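Local coordinates for TTHB210-like domain-containing protein (PDB 3VG8), which is of unknown function but assembles into a novel homodecamer and is controlled by the sigma-E/anti-sigma-E regulatory system of Thermus thermophilus, at residues T20-P25 / L34-A39; N41-V46 / R108-G113; H78-P83 / E98-S103. The protein carries 1 engineered substitution. All coordinates share one frame; numbering follows the deposited sequence.

Contact 1: residues T20-P25 / L34-A39; sequences TLYVDP and LAYDRA
The beta hairpin of strands 20-23 and 33-36 pairs T20 with Y36 and Y22 with L34, both as antiparallel hydrogen-bonded pairs. At the first pair T20 N donates to Y36 O over 2.8 Å and Y36 N returns a bond of 2.9 Å to T20 O; both are close to straight. At the second, L34 N lies 2.8 Å from Y22 O, while the reverse bond from Y22 N to L34 O is more bent (147° at the hydrogen). Between them sits the non-hydrogen-bonded pair L21 and A35, where the methyl CD2 of L21 rests 3.7 Å from A35 CB. T20, Y22, L34 and Y36 share the other face. There CG of Y36 lies anti to its own carbonyl carbon (chi1 -65°), and the ring edge at CD1 comes to 3.6 Å from T20 O, which lies near the ring plane. V3 of a neighbouring subunit packs on both Y22 and Y36, and a strand of another neighbouring subunit pairs with Y22 and V23, so the sheet continues across that interface. The T20 hydroxyl is bound to N13 O as well as to a water that donates to D37 O at 2.7 Å.

Contact 2: residues N41-V46 / R108-G113; sequences NLVKVV and RKVLEG
L111 and V43 reach toward each other tip to tip, joining the end of helix 104-110 to the start of strand 42-50. From CB the L111 chain leaves with CG anti to the carbonyl carbon (chi1 -65°), which places CG 3.9 Å from V43 CG1. There it forks, branch against branch: CD1 touches V43 CG1 at 3.7 Å and also reaches K44 CE at 3.6 Å, while CD2 lies 3.9 Å from V43 CG2. V110 adds a second apolar contact as it slides past V43 in the opposite direction, its CG2 3.7 Å from V43 CG2. Beyond CE, the extended K44 chain brings NZ to 4.2 Å from R108 NH2. Such like charges would probably repel each other, but acidic partners lie close by: K44 NZ forms a salt bridge with E107, and R108 NH1 forms one with D24 of a neighbouring subunit. G113 CA lies against one face of the R108 guanidinium, toward its rim. The chain comes back to R108 through a Schellman motif, in which E112 has positive phi and G113 N bonds R108 O. V43 and K44 both face A35 in a classic beta bulge, so two successive side chains of the sheet's middle strand, flanked by strands 33-36 and 94-100, meet the C-terminal end of the helix.

Contact 3: residues H78-P83 / E98-S103; sequences HVNMIP and ELVLVS. Engineered in segment 78-83: M81 (natural residue Leu).
H78 CG lies between its backbone N and carbonyl carbon (chi1 63°), and with chi2 at -79° the ring turns one face to V100 CB. N80 and E98, opposite each other in the register, project from the same sheet face, each with CG anti to its carbonyl carbon, E98 well off the staggered value. V100 CB stands over one face of the H78 ring, 3.7 Å from its centroid, in a CH-pi contact displaced toward the rim, while V100 CG1 reaches CE1 at 3.4 Å. At the ring edge, near its plane, lies V102 O. N80 ND2 donates to E98 OE1 over 3.0 Å in a nearly straight bond that uses the oxygen's anti lone pair, although the amide and carboxylate planes are turned 44° apart. The same OE1 is in a salt bridge with K44, and N80 OD1 accepts from D62 N of a neighbouring subunit, so both ends of the amide are engaged. An alanine at H78 would probably leave V100 without the ring face it packs on and open a gap beside V102. The main chain pairs at N80 with E98 and at H78 with V100, where the bond from H78 N is weak. This is an antiparallel beta hairpin whose strand 78-84, outermost within this chain, pairs through V79 and the engineered M81 with a strand of the same neighbouring subunit, extending the sheet between chains.

From the N terminus, the chain passes helix 3-10 and enters the sheet at strand 20-23; contact 1 closes the first hairpin when strand 33-36 returns beside it. Strand 42-50 then follows, and contact 2 opens, to close only when the last helix, 104-110, ends. Contact 3, the hairpin of 78-84 and 94-100, is nested inside that long loop, whereas contact 1 precedes both. The sheet order puts strand 42-50 between 33-36 and 94-100, so 41-46 adjoins both hairpins. Contacts 1 and 2 are also joined by the R38 to E112 salt bridge, while contacts 1 and 3, with centres about 15 Å apart, do not touch.

Contact 1: residues T20-P25 / L34-A39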
loop_
_atom_site.group_PDB
_atom_site.type_symbol
_atom_site.label_atom_id
_atom_site.label_comp_id
_atom_site.label_asym_id
_atom_site.label_seq_id
_atom_site.Cartn_x
_atom_site.Cartn_y
_atom_site.Cartn_z
ATOM N N THR F 20 18.247 29.047 -6.400
ATOM C CA THR F 20 18.975 30.221 -6.869
ATOM C C THR F 20 18.642 31.298 -5.851
ATOM O O THR F 20 17.481 31.684 -5.706
ATOM C CB THR F 20 18.501 30.653 -8.258
ATOM O OG1 THR F 20 18.712 29.572 -9.171
ATOM C CG2 THR F 20 19.269 31.884 -8.729
ATOM N N LEU F 21 19.667 31.764 -5.149
ATOM C CA LEU F 21 19.508 32.752 -4.079
ATOM C C LEU F 21 19.782 34.201 -4.416
ATOM O O LEU F 21 20.721 34.529 -5.139
ATOM C CB LEU F 21 20.413 32.393 -2.902
ATOM C CG LEU F 21 20.076 31.134 -2.113
ATOM C CD1 LEU F 21 21.183 30.879 -1.085
ATOM C CD2 LEU F 21 18.729 31.315 -1.431
ATOM N N TYR F 22 18.968 35.066 -3.835
ATOM C CA TYR F 22 19.114 36.489 -4.021
ATOM C C TYR F 22 18.717 37.203 -2.747
ATOM O O TYR F 22 17.823 36.770 -2.026
ATOM C CB TYR F 22 18.266 36.961 -5.211
ATOM C CG TYR F 22 18.903 36.578 -6.537
ATOM C CD1 TYR F 22 20.260 36.836 -6.769
ATOM C CD2 TYR F 22 18.182 35.915 -7.535
ATOM C CE1 TYR F 22 20.891 36.440 -7.952
ATOM C CE2 TYR F 22 18.803 35.515 -8.730
ATOM C CZ TYR F 22 20.161 35.782 -8.923
ATOM O OH TYR F 22 20.807 35.390 -10.073
ATOM N N VAL F 23 19.407 38.289 -2.448
ATOM C CA VAL F 23 19.076 39.041 -1.256
ATOM C C VAL F 23 19.416 40.495 -1.489
ATOM O O VAL F 23 20.310 40.806 -2.272
ATOM C CB VAL F 23 19.868 38.533 -0.021
ATOM C CG1 VAL F 23 21.364 38.752 -0.221
ATOM C CG2 VAL F 23 19.394 39.252 1.232
ATOM N N ASP F 24 18.683 41.387 -0.835
ATOM C CA ASP F 24 18.979 42.811 -0.951
ATOM C C ASP F 24 20.156 43.031 -0.002
ATOM O O ASP F 24 20.015 42.862 1.211
ATOM C CB ASP F 24 17.778 43.651 -0.515
ATOM C CG ASP F 24 18.057 45.147 -0.570
ATOM O OD1 ASP F 24 17.080 45.919 -0.515
ATOM O OD2 ASP F 24 19.243 45.550 -0.661
ATOM N N PRO F 25 21.336 43.403 -0.546
ATOM C CA PRO F 25 22.551 43.641 0.243
ATOM C C PRO F 25 22.343 44.581 1.408
ATOM O O PRO F 25 23.024 44.458 2.429
ATOM C CB PRO F 25 23.526 44.209 -0.779
ATOM C CG PRO F 25 23.070 43.561 -2.072
ATOM C CD PRO F 25 21.573 43.714 -1.968
ATOM N N LEU F 34 15.808 35.219 -0.881
ATOM C CA LEU F 34 14.741 34.664 -1.690
ATOM C C LEU F 34 15.340 33.496 -2.478
ATOM O O LEU F 34 16.357 33.650 -3.148
ATOM C CB LEU F 34 14.196 35.732 -2.633
ATOM C CG LEU F 34 13.780 37.045 -1.959
ATOM C CD1 LEU F 34 13.393 38.068 -3.020
ATOM C CD2 LEU F 34 12.610 36.815 -1.020
ATOM N N ALA F 35 14.715 32.327 -2.374
ATOM C CA ALA F 35 15.196 31.132 -3.068
ATOM C C ALA F 35 14.247 30.771 -4.201
ATOM O O ALA F 35 13.069 30.497 -3.970
ATOM C CB ALA F 35 15.303 29.955 -2.101
ATOM N N TYR F 36 14.788 30.749 -5.416
ATOM C CA TYR F 36 14.025 30.429 -6.613
ATOM C C TYR F 36 14.377 29.048 -7.146
ATOM O O TYR F 36 15.497 28.569 -6.927
ATOM C CB TYR F 36 14.327 31.467 -7.696
ATOM C CG TYR F 36 13.864 32.865 -7.350
ATOM C CD1 TYR F 36 14.632 33.699 -6.523
ATOM C CD2 TYR F 36 12.628 33.337 -7.805
ATOM C CE1 TYR F 36 14.175 34.963 -6.153
ATOM C CE2 TYR F 36 12.160 34.605 -7.444
ATOM C CZ TYR F 36 12.935 35.408 -6.619
ATOM O OH TYR F 36 12.463 36.647 -6.248
ATOM N N ASP F 37 13.438 28.402 -7.846
ATOM C CA ASP F 37 13.749 27.101 -8.425
ATOM C C ASP F 37 14.322 27.285 -9.839
ATOM O O ASP F 37 14.580 28.411 -10.268
ATOM C CB ASP F 37 12.533 26.170 -8.447
ATOM C CG ASP F 37 11.355 26.732 -9.236
ATOM O OD1 ASP F 37 11.550 27.573 -10.161
ATOM O OD2 ASP F 37 10.217 26.300 -8.920
ATOM N N ARG F 38 14.543 26.189 -10.553
ATOM C CA ARG F 38 15.113 26.279 -11.899
ATOM C C ARG F 38 14.208 26.982 -12.906
ATOM O O ARG F 38 14.673 27.427 -13.949
ATOM C CB ARG F 38 15.479 24.874 -12.417
ATOM C CG ARG F 38 16.629 24.188 -11.652
ATOM C CD ARG F 38 17.126 22.950 -12.405
ATOM N NE ARG F 38 18.062 22.116 -11.647
ATOM C CZ ARG F 38 19.362 22.370 -11.508
ATOM N NH1 ARG F 38 19.894 23.441 -12.070
ATOM N NH2 ARG F 38 20.129 21.551 -10.805
ATOM N N ALA F 39 12.922 27.095 -12.588
ATOM C CA ALA F 39 11.965 27.733 -13.481
ATOM C C ALA F 39 11.864 29.224 -13.170
ATOM O O ALA F 39 11.160 29.969 -13.843
ATOM C CB ALA F 39 10.577 27.061 -13.343
HETATM O O HOH W 1 16.922 29.442 -11.128
#

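Contact 2: residues N41-V46 / R108-G113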
loop_
_atom_site.group_PDB
_atom_site.type_symbol
_atom_site.label_atom_id
_atom_site.label_comp_id
_atom_site.label_asym_id
_atom_site.label_seq_id
_atom_site.Cartn_x
_atom_site.Cartn_y
_atom_site.Cartn_z
ATOM N N ASN F 41 10.659 30.428 -10.333
ATOM C CA ASN F 41 9.550 30.653 -9.401
ATOM C C ASN F 41 10.130 30.806 -7.983
ATOM O O ASN F 41 11.054 30.076 -7.607
ATOM C CB ASN F 41 8.611 29.449 -9.369
ATOM C CG ASN F 41 7.989 29.163 -10.707
ATOM O OD1 ASN F 41 7.447 30.055 -11.340
ATOM N ND2 ASN F 41 8.061 27.906 -11.146
ATOM N N LEU F 42 9.585 31.734 -7.207
ATOM C CA LEU F 42 10.025 31.941 -5.832
ATOM C C LEU F 42 9.481 30.798 -4.961
ATOM O O LEU F 42 8.273 30.595 -4.858
ATOM C CB LEU F 42 9.508 33.270 -5.304
ATOM C CG LEU F 42 9.814 33.563 -3.828
ATOM C CD1 LEU F 42 11.318 33.637 -3.603
ATOM C CD2 LEU F 42 9.139 34.895 -3.434
ATOM N N VAL F 43 10.394 30.065 -4.337
ATOM C CA VAL F 43 10.059 28.919 -3.492
ATOM C C VAL F 43 9.936 29.273 -2.008
ATOM O O VAL F 43 9.038 28.777 -1.305
ATOM C CB VAL F 43 11.141 27.809 -3.660
ATOM C CG1 VAL F 43 10.837 26.607 -2.780
ATOM C CG2 VAL F 43 11.175 27.358 -5.119
ATOM N N LYS F 44 10.829 30.130 -1.528
ATOM C CA LYS F 44 10.808 30.494 -0.113
ATOM C C LYS F 44 11.568 31.756 0.227
ATOM O O LYS F 44 12.411 32.202 -0.532
ATOM C CB LYS F 44 11.330 29.340 0.752
ATOM C CG LYS F 44 12.780 28.897 0.488
ATOM C CD LYS F 44 13.144 27.727 1.426
ATOM C CE LYS F 44 14.435 27.010 1.061
ATOM N NZ LYS F 44 14.658 25.775 1.900
ATOM N N VAL F 45 11.234 32.303 1.393
ATOM C CA VAL F 45 11.790 33.526 1.952
ATOM C C VAL F 45 12.531 33.114 3.232
ATOM O O VAL F 45 11.922 32.595 4.177
ATOM C CB VAL F 45 10.636 34.477 2.281
ATOM C CG1 VAL F 45 11.152 35.750 2.902
ATOM C CG2 VAL F 45 9.868 34.770 1.004
ATOM N N VAL F 46 13.840 33.348 3.270
ATOM C CA VAL F 46 14.652 32.904 4.402
ATOM C C VAL F 46 15.308 33.999 5.265
ATOM O O VAL F 46 16.112 34.773 4.767
ATOM C CB VAL F 46 15.771 31.959 3.888
ATOM C CG1 VAL F 46 16.579 31.398 5.042
ATOM C CG2 VAL F 46 15.169 30.832 3.071
ATOM N N ARG F 108 11.215 20.293 -1.485
ATOM C CA ARG F 108 12.349 19.386 -1.624
ATOM C C ARG F 108 12.530 18.959 -3.083
ATOM O O ARG F 108 13.646 18.788 -3.547
ATOM C CB ARG F 108 12.160 18.160 -0.714
ATOM C CG ARG F 108 12.393 18.457 0.784
ATOM C CD ARG F 108 13.887 18.687 1.090
ATOM N NE ARG F 108 14.283 20.077 0.921
ATOM C CZ ARG F 108 15.506 20.552 1.144
ATOM N NH1 ARG F 108 16.481 19.740 1.551
ATOM N NH2 ARG F 108 15.751 21.853 0.957
ATOM N N LYS F 109 11.433 18.825 -3.816
ATOM C CA LYS F 109 11.530 18.443 -5.216
ATOM C C LYS F 109 12.082 19.550 -6.104
ATOM O O LYS F 109 13.040 19.328 -6.845
ATOM C CB LYS F 109 10.167 18.016 -5.761
ATOM C CG LYS F 109 10.165 17.765 -7.275
ATOM C CD LYS F 109 8.764 17.428 -7.801
ATOM C CE LYS F 109 8.789 17.083 -9.287
ATOM N NZ LYS F 109 7.417 16.974 -9.865
ATOM N N VAL F 110 11.508 20.747 -6.031
ATOM C CA VAL F 110 11.985 21.810 -6.906
ATOM C C VAL F 110 13.330 22.410 -6.530
ATOM O O VAL F 110 13.994 23.021 -7.371
ATOM C CB VAL F 110 10.909 22.923 -7.100
ATOM C CG1 VAL F 110 9.590 22.263 -7.601
ATOM C CG2 VAL F 110 10.685 23.712 -5.805
ATOM N N LEU F 111 13.765 22.224 -5.289
ATOM C CA LEU F 111 15.079 22.744 -4.918
ATOM C C LEU F 111 16.094 21.604 -4.950
ATOM O O LEU F 111 17.269 21.806 -4.666
ATOM C CB LEU F 111 15.047 23.413 -3.535
ATOM C CG LEU F 111 14.172 24.673 -3.484
ATOM C CD1 LEU F 111 14.271 25.320 -2.109
ATOM C CD2 LEU F 111 14.614 25.646 -4.558
ATOM N N GLU F 112 15.623 20.412 -5.316
ATOM C CA GLU F 112 16.465 19.214 -5.440
ATOM C C GLU F 112 17.337 18.987 -4.203
ATOM O O GLU F 112 18.554 18.831 -4.303
ATOM C CB GLU F 112 17.364 19.338 -6.679
ATOM C CG GLU F 112 16.653 19.337 -8.043
ATOM C CD GLU F 112 17.615 19.678 -9.180
ATOM O OE1 GLU F 112 18.790 19.259 -9.097
ATOM O OE2 GLU F 112 17.210 20.359 -10.152
ATOM N N GLY F 113 16.720 18.974 -3.032
ATOM C CA GLY F 113 17.511 18.782 -1.840
ATOM C C GLY F 113 17.191 17.456 -1.203
ATOM O O GLY F 113 16.185 16.832 -1.523
#

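Contact 3: residues H78-P83 / E98-S103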
loop_
_atom_site.group_PDB
_atom_site.type_symbol
_atom_site.label_atom_id
_atom_site.label_comp_id
_atom_site.label_asym_id
_atom_site.label_seq_id
_atom_site.Cartn_x
_atom_site.Cartn_y
_atom_site.Cartn_z
ATOM N N HIS F 78 3.910 26.756 4.574
ATOM C CA HIS F 78 4.412 26.358 5.870
ATOM C C HIS F 78 5.688 27.084 6.244
ATOM O O HIS F 78 6.257 27.844 5.457
ATOM C CB HIS F 78 4.666 24.845 5.905
ATOM C CG HIS F 78 5.705 24.383 4.940
ATOM N ND1 HIS F 78 5.444 24.203 3.598
ATOM C CD2 HIS F 78 7.011 24.069 5.117
ATOM C CE1 HIS F 78 6.545 23.793 2.989
ATOM N NE2 HIS F 78 7.510 23.705 3.887
ATOM N N VAL F 79 6.134 26.822 7.461
ATOM C CA VAL F 79 7.343 27.424 7.993
ATOM C C VAL F 79 8.351 26.361 8.422
ATOM O O VAL F 79 7.975 25.281 8.863
ATOM C CB VAL F 79 7.001 28.332 9.209
ATOM C CG1 VAL F 79 8.267 28.770 9.939
ATOM C CG2 VAL F 79 6.239 29.542 8.730
ATOM N N ASN F 80 9.633 26.659 8.248
ATOM C CA ASN F 80 10.684 25.755 8.698
ATOM C C ASN F 80 11.601 26.619 9.541
ATOM O O ASN F 80 11.719 27.826 9.296
ATOM C CB ASN F 80 11.582 25.227 7.559
ATOM C CG ASN F 80 10.854 24.376 6.548
ATOM O OD1 ASN F 80 9.920 23.620 6.861
ATOM N ND2 ASN F 80 11.308 24.472 5.309
HETATM N N MSE F 81 12.279 25.997 10.495
HETATM C CA MSE F 81 13.274 26.687 11.304
HETATM C C MSE F 81 14.371 25.651 11.382
HETATM O O MSE F 81 14.258 24.685 12.129
HETATM C CB MSE F 81 12.719 27.030 12.685
HETATM C CG MSE F 81 11.601 28.052 12.609
HETATM SE SE MSE F 81 10.969 28.544 14.382
HETATM C CE MSE F 81 9.112 28.881 13.958
ATOM N N ILE F 82 15.421 25.862 10.582
ATOM C CA ILE F 82 16.542 24.940 10.458
ATOM C C ILE F 82 17.826 25.480 11.079
ATOM O O ILE F 82 18.249 26.597 10.770
ATOM C CB ILE F 82 16.872 24.672 8.965
ATOM C CG1 ILE F 82 15.610 24.306 8.169
ATOM C CG2 ILE F 82 17.964 23.604 8.877
ATOM C CD1 ILE F 82 14.990 22.981 8.541
ATOM N N PRO F 83 18.487 24.681 11.929
ATOM C CA PRO F 83 19.734 25.127 12.575
ATOM C C PRO F 83 20.925 25.083 11.623
ATOM O O PRO F 83 21.033 24.172 10.796
ATOM C CB PRO F 83 19.900 24.150 13.735
ATOM C CG PRO F 83 19.276 22.860 13.192
ATOM C CD PRO F 83 18.033 23.376 12.463
ATOM N N GLU F 98 12.348 30.064 7.603
ATOM C CA GLU F 98 11.859 30.022 6.247
ATOM C C GLU F 98 10.338 30.063 6.082
ATOM O O GLU F 98 9.603 29.321 6.736
ATOM C CB GLU F 98 12.410 28.755 5.566
ATOM C CG GLU F 98 13.795 28.311 6.042
ATOM C CD GLU F 98 14.418 27.239 5.139
ATOM O OE1 GLU F 98 13.734 26.244 4.812
ATOM O OE2 GLU F 98 15.599 27.400 4.758
ATOM N N LEU F 99 9.897 30.951 5.203
ATOM C CA LEU F 99 8.487 31.095 4.847
ATOM C C LEU F 99 8.426 30.408 3.475
ATOM O O LEU F 99 8.893 30.964 2.487
ATOM C CB LEU F 99 8.123 32.578 4.728
ATOM C CG LEU F 99 7.697 33.256 6.034
ATOM C CD1 LEU F 99 8.792 33.107 7.068
ATOM C CD2 LEU F 99 7.374 34.732 5.783
ATOM N N VAL F 100 7.863 29.204 3.433
ATOM C CA VAL F 100 7.810 28.404 2.212
ATOM C C VAL F 100 6.485 28.552 1.480
ATOM O O VAL F 100 5.435 28.373 2.047
ATOM C CB VAL F 100 8.106 26.912 2.543
ATOM C CG1 VAL F 100 8.371 26.129 1.256
ATOM C CG2 VAL F 100 9.328 26.822 3.490
ATOM N N LEU F 101 6.557 28.873 0.198
ATOM C CA LEU F 101 5.370 29.139 -0.589
ATOM C C LEU F 101 4.768 27.966 -1.356
ATOM O O LEU F 101 3.872 28.166 -2.170
ATOM C CB LEU F 101 5.675 30.307 -1.533
ATOM C CG LEU F 101 6.608 31.346 -0.873
ATOM C CD1 LEU F 101 6.855 32.496 -1.837
ATOM C CD2 LEU F 101 5.989 31.875 0.428
ATOM N N VAL F 102 5.278 26.760 -1.102
ATOM C CA VAL F 102 4.774 25.525 -1.710
ATOM C C VAL F 102 4.848 24.418 -0.631
ATOM O O VAL F 102 5.505 24.585 0.399
ATOM C CB VAL F 102 5.630 25.083 -2.917
ATOM C CG1 VAL F 102 5.472 26.055 -4.066
ATOM C CG2 VAL F 102 7.099 24.999 -2.497
ATOM N N SER F 103 4.197 23.287 -0.875
ATOM C CA SER F 103 4.196 22.176 0.082
ATOM C C SER F 103 5.626 21.733 0.377
ATOM O O SER F 103 6.526 21.918 -0.448
ATOM C CB SER F 103 3.429 20.981 -0.495
ATOM O OG SER F 103 4.205 20.345 -1.508
#